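Local coordinates for surface presentation of antigens protein SpaO (PDB 4YX1), which belongs to the FliN/MopA/SpaO family and serves the type III secretion sorting platform that Salmonella uses to enter mammalian cells, here through its C-terminal SPOA2 domain, at the interface of chains A and B. Sequence-based numbering; all coordinates share one arbitrary frame. Chains: chain A/B, Surface presentation of antigens protein SpaO.

Contact 1: the interface of chains A and B. Residues chain A 24, 27-30; chain B 63, 65, 68.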
HETATM    1  N   MSE A  24       8.402 -15.715  -1.730  1.00 10.61           N
HETATM    2  CA  MSE A  24       8.173 -14.448  -2.406  1.00 11.57           C
HETATM    3  C   MSE A  24       9.485 -13.783  -2.806  1.00 10.93           C
HETATM    4  O   MSE A  24       9.605 -13.209  -3.893  1.00 10.16           O
HETATM    5  CB  MSE A  24       7.370 -13.522  -1.504  1.00 13.65           C
HETATM    6  CG  MSE A  24       7.503 -12.040  -1.826  1.00 19.19           C
HETATM    7 SE   MSE A  24       6.461 -11.034  -0.549  1.00 24.19          SE
HETATM    8  CE  MSE A  24       5.041 -12.436  -0.470  1.00 12.31           C
ATOM      9  N   GLN A  27      11.083 -14.290  -6.202  1.00 11.14           N
ATOM     10  CA  GLN A  27      10.377 -13.843  -7.394  1.00 12.12           C
ATOM     11  C   GLN A  27      10.785 -12.447  -7.825  1.00 11.24           C
ATOM     12  O   GLN A  27      11.209 -11.620  -7.014  1.00 12.45           O
ATOM     13  CB  GLN A  27       8.868 -13.893  -7.153  1.00 14.61           C
ATOM     14  CG  GLN A  27       8.364 -15.278  -6.783  1.00 18.68           C
ATOM     15  CD  GLN A  27       8.522 -16.270  -7.922  1.00 24.14           C
ATOM     16  OE1 GLN A  27       7.648 -16.399  -8.786  1.00 26.64           O
ATOM     17  NE2 GLN A  27       9.650 -16.969  -7.938  1.00 26.66           N
ATOM     18  N   GLN A  28      10.653 -12.193  -9.118  1.00 10.71           N
ATOM     19  CA  GLN A  28      10.874 -10.857  -9.659  1.00 11.73           C
ATOM     20  C   GLN A  28       9.567 -10.139  -9.992  1.00  9.66           C
ATOM     21  O   GLN A  28       9.556  -8.928 -10.153  1.00 10.04           O
ATOM     22  CB  GLN A  28      11.758 -10.928 -10.908  1.00 15.37           C
ATOM     23  CG  GLN A  28      13.241 -11.123 -10.609  1.00 20.31           C
ATOM     24  CD  GLN A  28      13.820 -10.004  -9.756  1.00 24.03           C
ATOM     25  OE1 GLN A  28      13.695  -8.826 -10.086  1.00 25.63           O
ATOM     26  NE2 GLN A  28      14.453 -10.371  -8.647  1.00 25.79           N
ATOM     27  N   LEU A  29       8.478 -10.886 -10.122  1.00  8.79           N
ATOM     28  CA  LEU A  29       7.186 -10.279 -10.428  1.00  9.56           C
ATOM     29  C   LEU A  29       6.131 -10.966  -9.571  1.00 10.98           C
ATOM     30  O   LEU A  29       5.882 -12.172  -9.709  1.00 13.63           O
ATOM     31  CB  LEU A  29       6.849 -10.398 -11.918  1.00 10.34           C
ATOM     32  CG  LEU A  29       5.477  -9.875 -12.370  1.00 10.63           C
ATOM     33  CD1 LEU A  29       5.306  -8.390 -12.093  1.00 11.63           C
ATOM     34  CD2 LEU A  29       5.253 -10.148 -13.859  1.00 11.59           C
ATOM     35  N   LEU A  30       5.547 -10.205  -8.656  1.00 10.28           N
ATOM     36  CA  LEU A  30       4.603 -10.768  -7.698  1.00 11.65           C
ATOM     37  C   LEU A  30       3.178 -10.441  -8.110  1.00 12.41           C
ATOM     38  O   LEU A  30       2.843  -9.282  -8.329  1.00 14.11           O
ATOM     39  CB  LEU A  30       4.877 -10.237  -6.289  1.00 13.77           C
ATOM     40  CG  LEU A  30       6.128 -10.745  -5.568  1.00 17.40           C
ATOM     41  CD1 LEU A  30       6.103 -12.251  -5.442  1.00 18.54           C
ATOM     42  CD2 LEU A  30       7.410 -10.307  -6.222  1.00 20.37           C
TER
ATOM     43  N   VAL B  63       3.353  -6.626  -8.860  1.00  8.86           N
ATOM     44  CA  VAL B  63       4.445  -5.763  -8.467  1.00  9.42           C
ATOM     45  C   VAL B  63       5.740  -6.303  -9.055  1.00  8.77           C
ATOM     46  O   VAL B  63       6.188  -7.408  -8.711  1.00  9.16           O
ATOM     47  CB  VAL B  63       4.549  -5.647  -6.937  1.00 10.60           C
ATOM     48  CG1 VAL B  63       5.702  -4.734  -6.560  1.00 12.48           C
ATOM     49  CG2 VAL B  63       3.251  -5.109  -6.374  1.00 11.95           C
ATOM     50  N   ILE B  65       9.479  -6.337  -9.002  1.00  8.68           N
ATOM     51  CA  ILE B  65      10.508  -5.996  -8.024  1.00 10.18           C
ATOM     52  C   ILE B  65      11.701  -5.325  -8.684  1.00 10.86           C
ATOM     53  O   ILE B  65      12.288  -5.854  -9.634  1.00 13.66           O
ATOM     54  CB  ILE B  65      11.010  -7.232  -7.261  1.00 13.08           C
ATOM     55  CG1 ILE B  65       9.846  -7.941  -6.581  1.00 15.48           C
ATOM     56  CG2 ILE B  65      12.066  -6.833  -6.235  1.00 13.07           C
ATOM     57  CD1 ILE B  65       9.156  -7.119  -5.522  1.00 16.97           C
ATOM     58  N   TRP B  68      15.191  -6.301  -4.072  1.00 15.26           N
ATOM     59  CA  TRP B  68      15.030  -6.915  -2.757  1.00 14.84           C
ATOM     60  C   TRP B  68      16.215  -6.475  -1.907  1.00 15.07           C
ATOM     61  O   TRP B  68      17.368  -6.654  -2.313  1.00 18.41           O
ATOM     62  CB  TRP B  68      14.985  -8.449  -2.829  1.00 14.85           C
ATOM     63  CG  TRP B  68      13.737  -9.054  -3.398  1.00 16.07           C
ATOM     64  CD1 TRP B  68      13.631  -9.769  -4.553  1.00 15.56           C
ATOM     65  CD2 TRP B  68      12.425  -9.026  -2.822  1.00 16.02           C
ATOM     66  NE1 TRP B  68      12.328 -10.166  -4.748  1.00 16.79           N
ATOM     67  CE2 TRP B  68      11.570  -9.729  -3.694  1.00 16.06           C
ATOM     68  CE3 TRP B  68      11.889  -8.466  -1.656  1.00 16.74           C
ATOM     69  CZ2 TRP B  68      10.207  -9.884  -3.441  1.00 16.41           C
ATOM     70  CZ3 TRP B  68      10.537  -8.625  -1.405  1.00 17.67           C
ATOM     71  CH2 TRP B  68       9.710  -9.326  -2.298  1.00 17.17           C
TER
HETATM   72  O   HOH W   1      11.375  -7.648 -11.861  1.00 18.62           O
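A:Leu30 CD2 presses against B:Ile65 at the apolar centre of this SPOA-type interface, where strand 29-31 of chain A pairs antiparallel with strand 61-65 of chain B. The methyl carbon CD2 of A:Leu30 lies 3.4 Å from B:Ile65 CG1, a tight fit, and the two side chains slant across each other. CG1 of B:Ile65 is set beside its own backbone N (chi1 -57°), which turns that branch to A:Leu30 and leaves CG2 over one face of the B:Trp68 indole. The same CD2 of A:Leu30 reaches B:Trp68 CZ2 at 4.0 Å. From the other side of the ring plane, A:Met24, a selenomethionine near the end of helix 18-25, crosses the indole at about a right angle. Its CG comes within 3.5 Å of B:Trp68 CH2, at the outer corner of the benzene ring.

Farther along the same side of the indole, at the pyrrole end, the N-H of B:Trp68 NE1 donates to A:Gln27 O at 2.9 Å. This bond is nearly straight (175° at H), in the ring plane, and runs almost along the C=O axis. It would fix the rotation of the indole. Backbone bonds close the rim. B:Ile65 N donates to A:Gln28 O at 2.8 Å. A:Leu30 and B:Val63 exchange a reciprocal pair, with A:Leu30 N to B:Val63 O at 2.9 Å. Beyond them a water joins A:Gln28 O and OE1 to B:Ile65 O.

Contact 2: the interface of chains A and B. Residues chain A 57, 62-64; chain B 29-31.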
HETATM    1  N   MSE A  57      -6.036   8.812 -12.436  1.00 11.78           N
HETATM    2  CA  MSE A  57      -6.489  10.180 -12.650  1.00 13.08           C
HETATM    3  C   MSE A  57      -5.689  10.772 -13.806  1.00 14.44           C
HETATM    4  O   MSE A  57      -4.924  10.062 -14.464  1.00 15.62           O
HETATM    5  CB  MSE A  57      -6.324  11.002 -11.368  1.00 13.72           C
HETATM    6  CG  MSE A  57      -6.999  10.381 -10.148  1.00 15.38           C
HETATM    7 SE   MSE A  57      -6.770  11.441  -8.537  1.00 19.18          SE
HETATM    8  CE  MSE A  57      -7.747  13.032  -9.084  1.00 18.14           C
ATOM      9  N   GLY A  62      -5.030   7.846  -7.960  1.00 10.09           N
ATOM     10  CA  GLY A  62      -5.808   8.351  -6.859  1.00  9.90           C
ATOM     11  C   GLY A  62      -6.468   7.213  -6.120  1.00  9.26           C
ATOM     12  O   GLY A  62      -6.481   6.078  -6.584  1.00  8.77           O
ATOM     13  N   VAL A  63      -7.026   7.529  -4.959  1.00  8.56           N
ATOM     14  CA  VAL A  63      -7.821   6.562  -4.220  1.00  8.82           C
ATOM     15  C   VAL A  63      -9.221   7.129  -4.046  1.00  9.09           C
ATOM     16  O   VAL A  63      -9.414   8.162  -3.407  1.00  9.63           O
ATOM     17  CB  VAL A  63      -7.200   6.217  -2.854  1.00 10.38           C
ATOM     18  CG1 VAL A  63      -8.105   5.250  -2.100  1.00 10.66           C
ATOM     19  CG2 VAL A  63      -5.814   5.625  -3.049  1.00 12.50           C
ATOM     20  N   GLU A  64     -10.191   6.458  -4.660  1.00  8.23           N
ATOM     21  CA  GLU A  64     -11.593   6.795  -4.509  1.00  8.64           C
ATOM     22  C   GLU A  64     -12.103   6.188  -3.211  1.00  8.45           C
ATOM     23  O   GLU A  64     -12.152   4.973  -3.086  1.00 10.09           O
ATOM     24  CB  GLU A  64     -12.383   6.266  -5.705  1.00  8.64           C
ATOM     25  CG  GLU A  64     -13.879   6.521  -5.605  1.00 10.21           C
ATOM     26  CD  GLU A  64     -14.667   5.748  -6.639  1.00 13.33           C
ATOM     27  OE1 GLU A  64     -14.070   4.894  -7.330  1.00 17.61           O
ATOM     28  OE2 GLU A  64     -15.883   5.981  -6.755  1.00 13.54           O
TER
ATOM     29  N   LEU B  29     -11.945  11.685  -3.001  1.00 11.43           N
ATOM     30  CA  LEU B  29     -10.978  11.183  -3.971  1.00 10.76           C
ATOM     31  C   LEU B  29      -9.620  11.783  -3.622  1.00 11.44           C
ATOM     32  O   LEU B  29      -9.443  13.000  -3.664  1.00 13.70           O
ATOM     33  CB  LEU B  29     -11.406  11.537  -5.399  1.00 11.66           C
ATOM     34  CG  LEU B  29     -10.453  11.156  -6.539  1.00 12.10           C
ATOM     35  CD1 LEU B  29     -10.184   9.662  -6.569  1.00 12.16           C
ATOM     36  CD2 LEU B  29     -10.986  11.618  -7.896  1.00 12.67           C
ATOM     37  N   LEU B  30      -8.678  10.924  -3.241  1.00 11.05           N
ATOM     38  CA  LEU B  30      -7.366  11.364  -2.783  1.00 11.72           C
ATOM     39  C   LEU B  30      -6.330  11.184  -3.871  1.00 12.65           C
ATOM     40  O   LEU B  30      -6.183  10.094  -4.399  1.00 13.42           O
ATOM     41  CB  LEU B  30      -6.941  10.581  -1.541  1.00 11.97           C
ATOM     42  CG  LEU B  30      -7.792  10.759  -0.287  1.00 14.17           C
ATOM     43  CD1 LEU B  30      -7.274   9.842   0.819  1.00 14.70           C
ATOM     44  CD2 LEU B  30      -7.737  12.207   0.140  1.00 16.54           C
ATOM     45  N   SER B  31      -5.606  12.246  -4.200  1.00 12.73           N
ATOM     46  CA  SER B  31      -4.533  12.134  -5.172  1.00 14.66           C
ATOM     47  C   SER B  31      -3.254  11.639  -4.506  1.00 13.92           C
ATOM     48  O   SER B  31      -2.867  12.121  -3.447  1.00 15.64           O
ATOM     49  CB  SER B  31      -4.289  13.480  -5.857  1.00 16.91           C
ATOM     50  OG  SER B  31      -5.442  13.915  -6.556  1.00 19.51           O
TER
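B:Leu29 CD1 lies over one face of the flat A:Val63 peptide, 3.6 Å from A:Val63 O, in the intermolecular strand pairing of the SPOA fold. Strand 61-65 of chain A here runs antiparallel to strand 29-31 of chain B, the chain-exchanged counterpart of the pairing at the other end of the dimer. B:Leu30 N approaches the same carbonyl from the side of CD1, tilted 30° from its plane, and donates to A:Val63 O at 2.9 Å. In return, A:Val63 N donates to B:Leu30 O at 2.8 Å and lies in the plane of that carbonyl. The bridges are A:Gly62 with B:Ser31, A:Val63 with B:Leu30 and A:Glu64 with B:Leu29. A:Gly62 brings only backbone to its bridge.

B:Leu29 carries much of the side-chain contact. Its CG is anti to the backbone N (chi1 176°), which lays CD1 along strand 61-65, where it also meets A:Glu64 CA at 3.8 Å. The side chains of B:Leu29 and B:Ser31 lie on one side of the strand, and A:Met57 reaches both. This selenomethionine comes from the loop between strands 47-56 and 61-65 and meets B:Leu29 tip to tip, with A:Met57 CE 3.7 Å from B:Leu29 CD2. A bend at the last torsion of A:Met57 (chi3 64°) turns its methyl group to the leucine. The selenium itself sits by B:Ser31, with A:Met57 SE 3.4 Å from the hydroxyl oxygen B:Ser31 OG.

Contact 3: the interface of chains A and B. Residues chain A 8, 10, 13, 43; chain B 8, 10, 13, 43.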
ATOM      1  N   GLU A   8      -0.294   5.397   5.690  1.00  7.45           N
ATOM      2  CA  GLU A   8       0.011   4.478   4.604  1.00  8.66           C
ATOM      3  C   GLU A   8      -1.204   4.226   3.738  1.00  7.43           C
ATOM      4  O   GLU A   8      -2.340   4.124   4.240  1.00  8.22           O
ATOM      5  CB  GLU A   8       0.505   3.137   5.135  1.00  9.98           C
ATOM      6  CG  GLU A   8       1.807   3.171   5.900  1.00 13.16           C
ATOM      7  CD  GLU A   8       2.298   1.766   6.197  1.00 17.09           C
ATOM      8  OE1 GLU A   8       1.452   0.850   6.196  1.00 15.90           O
ATOM      9  OE2 GLU A   8       3.511   1.565   6.415  1.00 20.15           O
ATOM     10  N   VAL A  10      -2.240   1.226   1.542  1.00  6.74           N
ATOM     11  CA  VAL A  10      -1.793  -0.153   1.417  1.00  6.52           C
ATOM     12  C   VAL A  10      -2.605  -0.874   0.354  1.00  6.10           C
ATOM     13  O   VAL A  10      -3.830  -0.932   0.416  1.00  7.36           O
ATOM     14  CB  VAL A  10      -1.894  -0.887   2.779  1.00  8.54           C
ATOM     15  CG1 VAL A  10      -1.532  -2.349   2.648  1.00 10.35           C
ATOM     16  CG2 VAL A  10      -0.998  -0.205   3.809  1.00 10.21           C
ATOM     17  N   ARG A  13      -2.422  -6.371   2.136  1.00  7.78           N
ATOM     18  CA  ARG A  13      -1.716  -6.846   3.299  1.00 10.62           C
ATOM     19  C   ARG A  13      -2.215  -8.210   3.701  1.00 10.31           C
ATOM     20  O   ARG A  13      -3.346  -8.592   3.405  1.00 12.91           O
ATOM     21  CB  ARG A  13      -1.841  -5.872   4.446  1.00 13.49           C
ATOM     22  CG  ARG A  13      -3.247  -5.528   4.775  1.00 13.38           C
ATOM     23  CD  ARG A  13      -3.318  -4.788   6.111  1.00 15.47           C
ATOM     24  NE  ARG A  13      -4.686  -4.360   6.361  1.00 14.20           N
ATOM     25  CZ  ARG A  13      -5.246  -4.267   7.559  1.00 13.90           C
ATOM     26  NH1 ARG A  13      -4.554  -4.549   8.657  1.00 16.37           N
ATOM     27  NH2 ARG A  13      -6.507  -3.887   7.648  1.00 12.44           N
HETATM   28  N   MSE A  43      -4.153   3.498   6.335  1.00  7.24           N
HETATM   29  CA  MSE A  43      -3.691   3.184   7.682  1.00  7.41           C
HETATM   30  C   MSE A  43      -3.093   4.412   8.331  1.00  6.73           C
HETATM   31  O   MSE A  43      -2.376   5.173   7.693  1.00  8.41           O
HETATM   32  CB  MSE A  43      -2.621   2.088   7.659  1.00 10.92           C
HETATM   33  CG  MSE A  43      -2.878   0.941   6.721  1.00 15.67           C
HETATM   34 SE   MSE A  43      -4.263  -0.247   7.362  1.00 20.54          SE
HETATM   35  CE  MSE A  43      -3.424  -0.972   8.948  1.00 18.71           C
TER
ATOM     36  N   GLU B   8       2.925  -6.091   4.004  1.00  5.13           N
ATOM     37  CA  GLU B   8       2.186  -5.023   3.339  1.00  6.81           C
ATOM     38  C   GLU B   8       2.841  -4.618   2.034  1.00  5.69           C
ATOM     39  O   GLU B   8       4.069  -4.530   1.943  1.00  6.80           O
ATOM     40  CB  GLU B   8       2.093  -3.780   4.220  1.00  8.54           C
ATOM     41  CG  GLU B   8       1.286  -3.923   5.491  1.00 10.91           C
ATOM     42  CD  GLU B   8       1.155  -2.590   6.209  1.00 12.98           C
ATOM     43  OE1 GLU B   8       1.961  -1.671   5.922  1.00 13.55           O
ATOM     44  OE2 GLU B   8       0.241  -2.452   7.037  1.00 16.40           O
ATOM     45  N   VAL B  10       2.899  -1.345   0.074  1.00  6.75           N
ATOM     46  CA  VAL B  10       2.571   0.038   0.394  1.00  6.49           C
ATOM     47  C   VAL B  10       2.730   0.897  -0.844  1.00  6.41           C
ATOM     48  O   VAL B  10       3.821   1.016  -1.391  1.00  7.89           O
ATOM     49  CB  VAL B  10       3.474   0.573   1.533  1.00  8.18           C
ATOM     50  CG1 VAL B  10       3.167   2.032   1.832  1.00  9.61           C
ATOM     51  CG2 VAL B  10       3.317  -0.305   2.784  1.00  9.64           C
ATOM     52  N   ARG B  13       3.523   6.176   1.429  1.00 10.60           N
ATOM     53  CA  ARG B  13       3.499   6.469   2.844  1.00 12.19           C
ATOM     54  C   ARG B  13       4.162   7.798   3.104  1.00 13.56           C
ATOM     55  O   ARG B  13       5.069   8.215   2.377  1.00 14.36           O
ATOM     56  CB  ARG B  13       4.172   5.360   3.655  1.00 14.41           C
ATOM     57  CG  ARG B  13       5.591   5.064   3.256  1.00 14.86           C
ATOM     58  CD  ARG B  13       6.291   4.151   4.259  1.00 16.49           C
ATOM     59  NE  ARG B  13       7.583   3.729   3.722  1.00 16.02           N
ATOM     60  CZ  ARG B  13       8.642   3.374   4.445  1.00 17.54           C
ATOM     61  NH1 ARG B  13       8.598   3.380   5.772  1.00 19.85           N
ATOM     62  NH2 ARG B  13       9.757   3.014   3.825  1.00 18.83           N
HETATM   63  N   MSE B  43       6.878  -4.314   2.687  1.00  6.44           N
HETATM   64  CA  MSE B  43       7.251  -4.209   4.082  1.00  7.92           C
HETATM   65  C   MSE B  43       6.706  -5.374   4.881  1.00  6.29           C
HETATM   66  O   MSE B  43       5.654  -5.910   4.565  1.00  8.16           O
HETATM   67  CB  MSE B  43       6.749  -2.887   4.639  1.00 11.05           C
HETATM   68  CG  MSE B  43       7.219  -1.727   3.782  1.00 16.05           C
HETATM   69 SE   MSE B  43       7.004  -0.014   4.615  1.00 21.23          SE
HETATM   70  CE  MSE B  43       8.278  -0.296   6.059  1.00 20.44           C
TER
HETATM   71  O   HOH W   2       0.311  -0.373   8.699  1.00 27.91           O
HETATM   72  O   HOH W   3       4.668  -1.203   7.191  1.00 38.60           O
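In the deposited assembly A:Glu8 and B:Glu8 meet at a two-fold homodimer interface, probably the biological one, since FliN-type domains dimerise in this way. Strand 4-10 of chain A runs antiparallel to strand 5-10 of chain B, with A:Val10 bridged to B:Val10. Each Glu8 also bridges to Arg13 in the partner's next strand (12-16 in chain A, 12-17 in chain B).

The two Glu8 side chains cross at about a right angle, with their carboxylate planes 56° apart. A:Glu8 OE1 lies 2.6 Å from B:Glu8 OE1. Two carboxylates this close may share a proton, although hydrogens are not seen. Two waters bridge the same groups. One binds B:Glu8 OE2 at 2.7 Å and A:Glu8 OE1 at 3.0 Å. The other joins A:Glu8 OE2 to B:Glu8 OE1.

A:Val10 CG2 packs 4.0 Å from B:Glu8 CD, the carboxylate carbon. A:Arg13 CB meets B:Glu8 CG at 3.8 Å. A:Arg13 NE stays 5.3 Å from B:Glu8 OE2, so any help with the acidic charge probably acts at longer range. B:Met43 SE lies over the centre of the B:Arg13 guanidinium face. The site continues the sheet pairing across the axis and probably helps to hold the two SPOA2 domains as one unit of the sorting platform.

Contact 1 and contact 2 lie at opposite ends of the dimer, about 26 Å apart between the centres of their C-alpha atoms. Contact 3 sits between them, about 16 Å from each. Contacts 1 and 2 use the same two elements, strand 29-31 and strand 61-65, with the chains exchanged. Contact 3 uses the first two strands of each chain (4-10 and 12-16 in chain A), with Met43 of strand 40-44 beside them. Each chain therefore lends strand 29-31 to the partner's sheet at one end and receives the partner's strand at the other. This intertwined build suggests a true assembly unit, as in related FliN-type domains.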